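Local coordinates for protein putative laminarinase (Phanerochaete chrysosporium, PDB 2WNE) that probably hydrolyses internal beta-1,3 and beta-1,4 glycosidic bonds in beta-glucans such as laminarin, at residues Trp99-Glu104 with Ile118-Asn123; Asn128-His133 with Thr226-Phe231. The protein carries 1 engineered substitution. All coordinates share one frame; numbering follows the deposited sequence.

Interaction 1: residues Trp99-Glu104 with Ile118-Asn123; sequences WPAAWE and IIEGVN. With GLC (alpha-D-glucopyranose), chain B; BGC (beta-D-glucopyranose), chain C; BGC (beta-D-glucopyranose), chain D.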
ATOM      1  N   TRP A  99       5.512  -8.762   0.677  1.00  5.97           N
ATOM      2  CA  TRP A  99       5.501  -7.416   1.248  1.00  5.31           C
ATOM      3  C   TRP A  99       4.830  -6.485   0.235  1.00  5.22           C
ATOM      4  O   TRP A  99       5.502  -5.816  -0.544  1.00  4.46           O
ATOM      5  CB  TRP A  99       6.915  -6.996   1.670  1.00  4.53           C
ATOM      6  CG  TRP A  99       7.087  -5.592   2.207  1.00  4.41           C
ATOM      7  CD1 TRP A  99       6.099  -4.679   2.527  1.00  3.70           C
ATOM      8  CD2 TRP A  99       8.337  -4.940   2.484  1.00  3.98           C
ATOM      9  NE1 TRP A  99       6.669  -3.508   2.981  1.00  3.82           N
ATOM     10  CE2 TRP A  99       8.039  -3.637   2.956  1.00  3.82           C
ATOM     11  CE3 TRP A  99       9.686  -5.326   2.367  1.00  4.16           C
ATOM     12  CZ2 TRP A  99       9.047  -2.718   3.314  1.00  4.62           C
ATOM     13  CZ3 TRP A  99      10.688  -4.413   2.740  1.00  4.17           C
ATOM     14  CH2 TRP A  99      10.362  -3.129   3.192  1.00  3.80           C
ATOM     15  N   PRO A 100       3.472  -6.463   0.241  1.00  5.28           N
ATOM     16  CA  PRO A 100       2.723  -5.594  -0.675  1.00  4.52           C
ATOM     17  C   PRO A 100       2.471  -4.224  -0.070  1.00  4.96           C
ATOM     18  O   PRO A 100       2.402  -4.104   1.150  1.00  4.11           O
ATOM     19  CB  PRO A 100       1.394  -6.321  -0.839  1.00  3.75           C
ATOM     20  CG  PRO A 100       1.203  -7.112   0.500  1.00  5.52           C
ATOM     21  CD  PRO A 100       2.587  -7.259   1.128  1.00  5.00           C
ATOM     22  N   ALA A 101       2.304  -3.212  -0.918  1.00  4.64           N
ATOM     23  CA  ALA A 101       1.909  -1.899  -0.444  1.00  5.69           C
ATOM     24  C   ALA A 101       1.110  -1.138  -1.491  1.00  5.67           C
ATOM     25  O   ALA A 101       1.337  -1.323  -2.689  1.00  5.48           O
ATOM     26  CB  ALA A 101       3.160  -1.055  -0.015  1.00  5.23           C
ATOM     27  N   ALA A 102       0.150  -0.336  -1.008  1.00  5.68           N
ATOM     28  CA  ALA A 102      -0.486   0.762  -1.752  1.00  5.96           C
ATOM     29  C   ALA A 102      -0.146   2.023  -0.953  1.00  6.41           C
ATOM     30  O   ALA A 102      -0.470   2.121   0.232  1.00  6.62           O
ATOM     31  CB  ALA A 102      -1.982   0.593  -1.824  1.00  5.72           C
ATOM     32  N   TRP A 103       0.534   2.960  -1.607  1.00  6.50           N
ATOM     33  CA  TRP A 103       1.151   4.080  -0.928  1.00  5.89           C
ATOM     34  C   TRP A 103       1.364   5.317  -1.808  1.00  6.44           C
ATOM     35  O   TRP A 103       1.099   5.288  -3.002  1.00  7.10           O
ATOM     36  CB  TRP A 103       2.454   3.628  -0.247  1.00  5.33           C
ATOM     37  CG  TRP A 103       3.552   3.058  -1.149  1.00  4.38           C
ATOM     38  CD1 TRP A 103       3.465   1.965  -1.976  1.00  4.87           C
ATOM     39  CD2 TRP A 103       4.897   3.533  -1.252  1.00  4.95           C
ATOM     40  NE1 TRP A 103       4.666   1.741  -2.593  1.00  4.05           N
ATOM     41  CE2 TRP A 103       5.570   2.685  -2.166  1.00  4.87           C
ATOM     42  CE3 TRP A 103       5.617   4.582  -0.635  1.00  6.46           C
ATOM     43  CZ2 TRP A 103       6.929   2.859  -2.500  1.00  4.14           C
ATOM     44  CZ3 TRP A 103       6.997   4.743  -0.956  1.00  4.13           C
ATOM     45  CH2 TRP A 103       7.626   3.889  -1.877  1.00  4.92           C
ATOM     46  N   GLU A 104       1.811   6.416  -1.201  1.00  7.57           N
ATOM     47  CA  GLU A 104       2.115   7.639  -1.949  1.00  8.58           C
ATOM     48  C   GLU A 104       3.485   8.139  -1.530  1.00  9.35           C
ATOM     49  O   GLU A 104       3.833   8.013  -0.375  1.00  8.62           O
ATOM     50  CB  GLU A 104       1.065   8.734  -1.706  1.00  7.30           C
ATOM     51  CG  GLU A 104      -0.256   8.465  -2.399  1.00  8.28           C
ATOM     52  CD  GLU A 104      -1.263   9.586  -2.227  1.00  9.52           C
ATOM     53  OE1 GLU A 104      -0.895  10.637  -1.619  1.00  6.13           O
ATOM     54  OE2 GLU A 104      -2.427   9.406  -2.700  1.00  8.93           O
ATOM     55  N   ILE A 118      -0.902   3.368   2.860  1.00  7.53           N
ATOM     56  CA  ILE A 118      -2.347   3.205   3.050  1.00  7.55           C
ATOM     57  C   ILE A 118      -2.638   1.720   3.332  1.00  6.89           C
ATOM     58  O   ILE A 118      -3.400   1.367   4.224  1.00  5.87           O
ATOM     59  CB  ILE A 118      -3.107   3.769   1.774  1.00  7.69           C
ATOM     60  CG1 ILE A 118      -2.720   5.249   1.563  1.00  7.58           C
ATOM     61  CG2 ILE A 118      -4.638   3.617   1.906  1.00  8.31           C
ATOM     62  CD1 ILE A 118      -2.931   5.833   0.149  1.00  6.84           C
ATOM     63  N   ILE A 119      -2.001   0.856   2.546  1.00  6.63           N
ATOM     64  CA  ILE A 119      -2.029  -0.573   2.743  1.00  6.24           C
ATOM     65  C   ILE A 119      -0.573  -1.053   2.782  1.00  6.45           C
ATOM     66  O   ILE A 119       0.233  -0.755   1.889  1.00  6.40           O
ATOM     67  CB  ILE A 119      -2.801  -1.281   1.596  1.00  6.87           C
ATOM     68  CG1 ILE A 119      -4.184  -0.634   1.392  1.00  7.18           C
ATOM     69  CG2 ILE A 119      -2.850  -2.843   1.826  1.00  7.50           C
ATOM     70  CD1 ILE A 119      -4.902  -1.053   0.072  1.00  6.59           C
ATOM     71  N   GLU A 120      -0.223  -1.768   3.842  1.00  5.89           N
ATOM     72  CA  GLU A 120       1.106  -2.341   3.940  1.00  5.79           C
ATOM     73  C   GLU A 120       1.152  -3.371   5.057  1.00  6.15           C
ATOM     74  O   GLU A 120       0.526  -3.205   6.111  1.00  6.34           O
ATOM     75  CB  GLU A 120       2.154  -1.263   4.225  1.00  5.04           C
ATOM     76  CG  GLU A 120       3.575  -1.678   3.830  1.00  4.29           C
ATOM     77  CD  GLU A 120       4.633  -0.729   4.382  1.00  5.14           C
ATOM     78  OE1 GLU A 120       4.279   0.177   5.176  1.00  7.08           O
ATOM     79  OE2 GLU A 120       5.812  -0.872   4.023  1.00  3.76           O
ATOM     80  N   GLY A 121       1.905  -4.431   4.803  1.00  6.35           N
ATOM     81  CA  GLY A 121       2.276  -5.388   5.849  1.00  6.73           C
ATOM     82  C   GLY A 121       3.288  -6.358   5.300  1.00  6.57           C
ATOM     83  O   GLY A 121       3.757  -6.196   4.166  1.00  7.31           O
ATOM     84  N   VAL A 122       3.597  -7.383   6.081  1.00  6.76           N
ATOM     85  CA  VAL A 122       4.583  -8.399   5.696  1.00  7.34           C
ATOM     86  C   VAL A 122       4.127  -9.780   6.147  1.00  8.00           C
ATOM     87  O   VAL A 122       3.473  -9.903   7.192  1.00  7.79           O
ATOM     88  CB  VAL A 122       5.997  -8.101   6.287  1.00  7.40           C
ATOM     89  CG1 VAL A 122       6.597  -6.840   5.622  1.00  6.94           C
ATOM     90  CG2 VAL A 122       5.956  -7.965   7.861  1.00  6.48           C
ATOM     91  N   ASN A 123       4.451 -10.808   5.351  1.00  8.41           N
ATOM     92  CA  ASN A 123       4.373 -12.200   5.822  1.00  9.30           C
ATOM     93  C   ASN A 123       3.000 -12.576   6.381  1.00  9.75           C
ATOM     94  O   ASN A 123       2.903 -13.308   7.367  1.00  9.63           O
ATOM     95  CB  ASN A 123       5.496 -12.453   6.883  1.00  8.77           C
ATOM     96  CG  ASN A 123       6.888 -12.181   6.320  1.00  9.42           C
ATOM     97  OD1 ASN A 123       7.166 -12.525   5.152  1.00  7.14           O
ATOM     98  ND2 ASN A 123       7.760 -11.543   7.116  1.00  7.02           N
TER
HETATM   99  C1  GLC B   1       7.439   2.470   2.916  1.00 17.68           C
HETATM  100  C2  GLC B   1       8.879   2.933   2.596  1.00 17.69           C
HETATM  101  C3  GLC B   1       9.275   2.501   1.180  1.00 16.02           C
HETATM  102  C4  GLC B   1       8.609   1.178   0.779  1.00 13.88           C
HETATM  103  C5  GLC B   1       7.092   1.386   0.719  1.00 14.62           C
HETATM  104  C6  GLC B   1       6.270   0.158   0.330  1.00 11.21           C
HETATM  105  O1  GLC B   1       6.791   3.424   3.724  1.00 23.21           O
HETATM  106  O2  GLC B   1       9.122   4.309   2.848  1.00 15.85           O
HETATM  107  O3  GLC B   1      10.663   2.348   1.134  1.00 17.82           O
HETATM  108  O4  GLC B   1       9.044   0.809  -0.515  1.00 14.44           O
HETATM  109  O5  GLC B   1       6.561   1.978   1.893  1.00 16.10           O
HETATM  110  O6  GLC B   1       6.336  -0.840   1.351  1.00 10.94           O
HETATM  111  C2  BGC C   7       9.548  -0.178   6.018  1.00 16.78           C
HETATM  112  C3  BGC C   7       8.357   0.747   5.781  1.00 15.81           C
HETATM  113  C4  BGC C   7       7.203   0.546   6.764  1.00 16.39           C
HETATM  114  C5  BGC C   7       7.737   0.502   8.192  1.00 17.63           C
HETATM  115  C6  BGC C   7       6.628   0.127   9.179  1.00 17.93           C
HETATM  116  C1  BGC C   7       9.950  -0.168   7.483  1.00 18.98           C
HETATM  117  O2  BGC C   7      10.633   0.257   5.238  1.00 18.35           O
HETATM  118  O3  BGC C   7       7.882   0.551   4.483  1.00 11.86           O
HETATM  119  O4  BGC C   7       6.251   1.578   6.616  1.00 12.91           O
HETATM  120  O5  BGC C   7       8.804  -0.442   8.281  1.00 18.63           O
HETATM  121  O6  BGC C   7       7.157   0.138  10.491  1.00 20.12           O
HETATM  122  C2  BGC D   2      12.819   3.231   0.791  1.00 19.01           C
HETATM  123  C3  BGC D   2      13.675   4.386   0.250  1.00 21.69           C
HETATM  124  C4  BGC D   2      13.185   4.905  -1.105  1.00 20.16           C
HETATM  125  C5  BGC D   2      11.664   5.130  -1.084  1.00 19.06           C
HETATM  126  C6  BGC D   2      11.084   5.615  -2.422  1.00 18.95           C
HETATM  127  C1  BGC D   2      11.334   3.545   0.690  1.00 18.26           C
HETATM  128  O2  BGC D   2      13.164   2.885   2.119  1.00 16.40           O
HETATM  129  O3  BGC D   2      14.979   3.920   0.026  1.00 27.11           O
HETATM  130  O4  BGC D   2      13.908   6.082  -1.400  1.00 19.51           O
HETATM  131  O5  BGC D   2      11.017   3.935  -0.643  1.00 20.11           O
HETATM  132  O6  BGC D   2      11.202   4.657  -3.457  1.00 15.70           O
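A classic beta bulge lies in the hairpin of strands 98-105 and 115-120 of this GH16 beta-sandwich fold: Ile118 and Ile119 both face Ala102, next to Glu120, which faces the bound sugars. Ala102 O takes two N-H groups in its carbonyl plane, Ile118 N at 2.9 Å and Ile119 N at 3.0 Å, the second nearly straight at 175°. Ala102 N returns a bond to Ile119 O (2.9 Å), while CD1 of Ile119 reaches the methyl of Ala102. One residue on, Glu120 pairs with Ala101 in a non-hydrogen-bonded antiparallel bridge, and both side chains leave the sheet on its sugar face. The Glu120 chain is extended beyond CG, which lies anti to the backbone N (chi1 -158°) and brings the carboxylate alongside the Trp99 indole, the two planes only 21° apart. Trp99 NE1 meets Glu120 OE2 at 3.0 Å on the anti side of the carboxylate, almost exactly in the ring plane. The same oxygen also accepts hydroxyls O3 of the chain C beta-glucose and O6 of the alpha-glucose, so three donors fix it; OE1 takes O4 of the chain C glucose. Val122 CG1 packs over one face of the Trp99 indole, toward its rim, as a CH-pi contact, and Trp257 meets Trp99 edge-to-face. Trp103, whose NE1 is bonded to Asn250, forms a platform for the alpha-glucose: sugar atom C5 sits over the centre of the indole, 3.5 Å from Trp103 CE2.

Interaction 2: residues Asn128-His133 with Thr226-Phe231; sequences NAMTLH and TPTAFF. With BGC (beta-D-glucopyranose), chain C; GLC (alpha-D-glucopyranose), chain B.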
ATOM      1  N   ASN A 128      -3.539  -4.430   9.093  1.00  7.12           N
ATOM      2  CA  ASN A 128      -2.917  -3.418   8.254  1.00  5.74           C
ATOM      3  C   ASN A 128      -2.201  -2.349   9.094  1.00  6.44           C
ATOM      4  O   ASN A 128      -2.666  -1.991  10.203  1.00  6.82           O
ATOM      5  CB  ASN A 128      -3.989  -2.739   7.407  1.00  6.04           C
ATOM      6  CG  ASN A 128      -3.403  -1.885   6.279  1.00  4.65           C
ATOM      7  OD1 ASN A 128      -2.628  -2.375   5.481  1.00  2.39           O
ATOM      8  ND2 ASN A 128      -3.792  -0.608   6.214  1.00  2.61           N
ATOM      9  N   ALA A 129      -1.088  -1.854   8.556  1.00  5.60           N
ATOM     10  CA  ALA A 129      -0.380  -0.686   9.082  1.00  5.47           C
ATOM     11  C   ALA A 129      -0.490   0.489   8.092  1.00  5.53           C
ATOM     12  O   ALA A 129      -0.336   0.322   6.851  1.00  5.70           O
ATOM     13  CB  ALA A 129       1.115  -1.033   9.399  1.00  4.38           C
ATOM     14  N   MET A 130      -0.824   1.653   8.655  1.00  5.24           N
ATOM     15  CA  MET A 130      -0.847   2.954   7.971  1.00  5.37           C
ATOM     16  C   MET A 130       0.235   3.839   8.610  1.00  5.17           C
ATOM     17  O   MET A 130       0.192   4.103   9.813  1.00  5.29           O
ATOM     18  CB  MET A 130      -2.254   3.582   8.063  1.00  4.37           C
ATOM     19  CG  MET A 130      -3.271   2.745   7.315  1.00  4.97           C
ATOM     20  SD  MET A 130      -4.844   2.382   8.132  1.00  6.61           S
ATOM     21  CE  MET A 130      -4.333   1.463   9.619  1.00  2.31           C
ATOM     22  N   THR A 131       1.217   4.257   7.802  1.00  5.86           N
ATOM     23  CA  THR A 131       2.476   4.828   8.289  1.00  6.59           C
ATOM     24  C   THR A 131       2.940   6.006   7.438  1.00  7.05           C
ATOM     25  O   THR A 131       2.849   5.970   6.203  1.00  6.63           O
ATOM     26  CB  THR A 131       3.624   3.749   8.321  1.00  6.44           C
ATOM     27  OG1 THR A 131       3.105   2.525   8.835  1.00  6.64           O
ATOM     28  CG2 THR A 131       4.831   4.203   9.213  1.00  7.03           C
ATOM     29  N   LEU A 132       3.427   7.046   8.113  1.00  7.58           N
ATOM     30  CA  LEU A 132       4.106   8.164   7.440  1.00  7.21           C
ATOM     31  C   LEU A 132       5.594   8.040   7.681  1.00  7.70           C
ATOM     32  O   LEU A 132       6.020   7.633   8.775  1.00  7.89           O
ATOM     33  CB  LEU A 132       3.661   9.529   7.974  1.00  6.40           C
ATOM     34  CG  LEU A 132       2.187   9.908   8.145  1.00  7.02           C
ATOM     35  CD1 LEU A 132       2.112  11.406   8.510  1.00  4.19           C
ATOM     36  CD2 LEU A 132       1.394   9.586   6.887  1.00  4.54           C
ATOM     37  N   HIS A 133       6.378   8.356   6.646  1.00  8.06           N
ATOM     38  CA  HIS A 133       7.820   8.548   6.794  1.00  8.74           C
ATOM     39  C   HIS A 133       8.154   9.951   6.354  1.00  9.17           C
ATOM     40  O   HIS A 133       7.766  10.373   5.246  1.00  9.91           O
ATOM     41  CB  HIS A 133       8.593   7.527   5.940  1.00  9.07           C
ATOM     42  CG  HIS A 133       8.339   6.108   6.336  1.00 10.10           C
ATOM     43  ND1 HIS A 133       9.258   5.356   7.035  1.00 13.48           N
ATOM     44  CD2 HIS A 133       7.262   5.311   6.147  1.00 11.19           C
ATOM     45  CE1 HIS A 133       8.759   4.151   7.253  1.00 12.90           C
ATOM     46  NE2 HIS A 133       7.553   4.097   6.718  1.00 13.41           N
ATOM     47  N   THR A 226     -15.336   8.234  11.991  1.00  8.88           N
ATOM     48  CA  THR A 226     -13.994   8.403  12.543  1.00  7.61           C
ATOM     49  C   THR A 226     -12.986   7.661  11.628  1.00  6.98           C
ATOM     50  O   THR A 226     -13.262   6.546  11.177  1.00  6.44           O
ATOM     51  CB  THR A 226     -13.949   7.842  14.016  1.00  7.98           C
ATOM     52  OG1 THR A 226     -14.903   8.540  14.832  1.00  7.16           O
ATOM     53  CG2 THR A 226     -12.530   7.964  14.654  1.00  5.68           C
ATOM     54  N   PRO A 227     -11.834   8.288  11.325  1.00  6.42           N
ATOM     55  CA  PRO A 227     -10.842   7.560  10.523  1.00  6.03           C
ATOM     56  C   PRO A 227     -10.226   6.353  11.237  1.00  6.12           C
ATOM     57  O   PRO A 227     -10.202   6.283  12.462  1.00  5.24           O
ATOM     58  CB  PRO A 227      -9.785   8.626  10.223  1.00  5.61           C
ATOM     59  CG  PRO A 227      -9.899   9.606  11.401  1.00  7.39           C
ATOM     60  CD  PRO A 227     -11.401   9.666  11.628  1.00  6.20           C
ATOM     61  N   THR A 228      -9.754   5.380  10.460  1.00  6.47           N
ATOM     62  CA  THR A 228      -8.977   4.273  11.018  1.00  5.92           C
ATOM     63  C   THR A 228      -7.621   4.778  11.564  1.00  5.71           C
ATOM     64  O   THR A 228      -7.217   4.438  12.692  1.00  5.71           O
ATOM     65  CB  THR A 228      -8.820   3.123   9.987  1.00  5.65           C
ATOM     66  OG1 THR A 228     -10.118   2.741   9.534  1.00  6.09           O
ATOM     67  CG2 THR A 228      -8.139   1.877  10.610  1.00  5.25           C
ATOM     68  N   ALA A 229      -6.938   5.586  10.765  1.00  5.57           N
ATOM     69  CA  ALA A 229      -5.685   6.235  11.153  1.00  5.45           C
ATOM     70  C   ALA A 229      -5.792   7.757  10.984  1.00  5.66           C
ATOM     71  O   ALA A 229      -6.379   8.255  10.001  1.00  5.74           O
ATOM     72  CB  ALA A 229      -4.504   5.659  10.325  1.00  4.99           C
ATOM     73  N   PHE A 230      -5.239   8.484  11.951  1.00  5.50           N
ATOM     74  CA  PHE A 230      -5.305   9.941  12.007  1.00  5.87           C
ATOM     75  C   PHE A 230      -3.884  10.430  12.278  1.00  6.25           C
ATOM     76  O   PHE A 230      -3.235   9.976  13.223  1.00  6.89           O
ATOM     77  CB  PHE A 230      -6.258  10.412  13.122  1.00  5.60           C
ATOM     78  CG  PHE A 230      -6.477  11.926  13.180  1.00  6.80           C
ATOM     79  CD1 PHE A 230      -6.876  12.531  14.381  1.00  6.10           C
ATOM     80  CD2 PHE A 230      -6.301  12.737  12.055  1.00  5.72           C
ATOM     81  CE1 PHE A 230      -7.127  13.907  14.464  1.00  8.25           C
ATOM     82  CE2 PHE A 230      -6.522  14.128  12.125  1.00  5.93           C
ATOM     83  CZ  PHE A 230      -6.953  14.712  13.326  1.00  8.01           C
ATOM     84  N   PHE A 231      -3.394  11.298  11.395  1.00  6.29           N
ATOM     85  CA  PHE A 231      -2.087  11.958  11.555  1.00  5.73           C
ATOM     86  C   PHE A 231      -2.330  13.463  11.564  1.00  5.79           C
ATOM     87  O   PHE A 231      -2.255  14.122  10.531  1.00  5.84           O
ATOM     88  CB  PHE A 231      -1.091  11.548  10.452  1.00  5.24           C
ATOM     89  CG  PHE A 231      -0.846  10.056  10.381  1.00  3.76           C
ATOM     90  CD1 PHE A 231      -1.593   9.255   9.512  1.00  4.32           C
ATOM     91  CD2 PHE A 231       0.112   9.451  11.210  1.00  3.38           C
ATOM     92  CE1 PHE A 231      -1.400   7.863   9.453  1.00  6.40           C
ATOM     93  CE2 PHE A 231       0.318   8.065  11.164  1.00  6.08           C
ATOM     94  CZ  PHE A 231      -0.439   7.262  10.279  1.00  5.96           C
TER
HETATM   95  C2  BGC C   7       9.548  -0.178   6.018  1.00 16.78           C
HETATM   96  C3  BGC C   7       8.357   0.747   5.781  1.00 15.81           C
HETATM   97  C4  BGC C   7       7.203   0.546   6.764  1.00 16.39           C
HETATM   98  C5  BGC C   7       7.737   0.502   8.192  1.00 17.63           C
HETATM   99  C6  BGC C   7       6.628   0.127   9.179  1.00 17.93           C
HETATM  100  C1  BGC C   7       9.950  -0.168   7.483  1.00 18.98           C
HETATM  101  O2  BGC C   7      10.633   0.257   5.238  1.00 18.35           O
HETATM  102  O3  BGC C   7       7.882   0.551   4.483  1.00 11.86           O
HETATM  103  O4  BGC C   7       6.251   1.578   6.616  1.00 12.91           O
HETATM  104  O5  BGC C   7       8.804  -0.442   8.281  1.00 18.63           O
HETATM  105  O6  BGC C   7       7.157   0.138  10.491  1.00 20.12           O
HETATM  106  C1  GLC B   1       7.439   2.470   2.916  1.00 17.68           C
HETATM  107  C2  GLC B   1       8.879   2.933   2.596  1.00 17.69           C
HETATM  108  C3  GLC B   1       9.275   2.501   1.180  1.00 16.02           C
HETATM  109  C4  GLC B   1       8.609   1.178   0.779  1.00 13.88           C
HETATM  110  C5  GLC B   1       7.092   1.386   0.719  1.00 14.62           C
HETATM  111  C6  GLC B   1       6.270   0.158   0.330  1.00 11.21           C
HETATM  112  O1  GLC B   1       6.791   3.424   3.724  1.00 23.21           O
HETATM  113  O2  GLC B   1       9.122   4.309   2.848  1.00 15.85           O
HETATM  114  O3  GLC B   1      10.663   2.348   1.134  1.00 17.82           O
HETATM  115  O4  GLC B   1       9.044   0.809  -0.515  1.00 14.44           O
HETATM  116  O5  GLC B   1       6.561   1.978   1.893  1.00 16.10           O
HETATM  117  O6  GLC B   1       6.336  -0.840   1.351  1.00 10.94           O
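Leu132 lies across the Phe231 ring in the hydrophobic interior of the GH16 beta-sandwich, where strand 129-133 of one sheet lies over strand 229-231 of the other. The strand axes are 8.3 Å apart and 15° from parallel, and no hydrogen bond joins the segments; side chains and one backbone carbonyl make the contact. Packing is closest around the Phe231 ring. Leu132 CG stands over one face, offset toward the rim, 3.7 Å from Phe231 CD2, and Leu132 CD1 reaches back to Phe231 CB. With its CG beside the backbone N (chi1 -58°), Phe231 extends its ring until CZ meets Met130 O edge-on at 3.3 Å. Met130 CB is also close to Ala229 CB, at 3.8 Å; the looser end is toward Thr228, where the thioether turns twice and runs across that side chain, leaving Met130 CE 4.0 Å from Thr228 CG2. The other face of strand 129-133 belongs to the sugars. There His133 NE2 donates to O4 of the chain C beta-glucose at 2.8 Å, while O2 of the alpha-glucose lies over one face of the imidazole. Strand 129-133 runs between strands 115-120 and 165-168, and Val167 of the latter touches both Ala229 and Phe231. Strand 229-231 pairs with strand 196-202, whose Val198 and Ile196 meet Met130 and Leu132; Thr228 and Ala229 form a beta bulge opposite Val198.

Strands 115-120 and 129-133, consecutive in the chain and adjacent in one sheet, couple interactions 1 and 2, whose centres lie about 12 Å apart. Asn128 spans the join with its amide: ND2 is 2.8 Å from Ile118 O and OD1 is 3.0 Å from Glu120 N, both probable hydrogen bonds, tying it to the backbone of the bulged segment. Both contacts converge on the bound sugars, since Glu120 of interaction 1 and His133 of interaction 2 bind the same O4 of the chain C glucose. Interaction 1 lines the sugar cleft directly; in interaction 2, strand 129-133 carries His133 and Thr131 on its sugar side, and Met130 and Leu132 on the side packed against the opposing sheet.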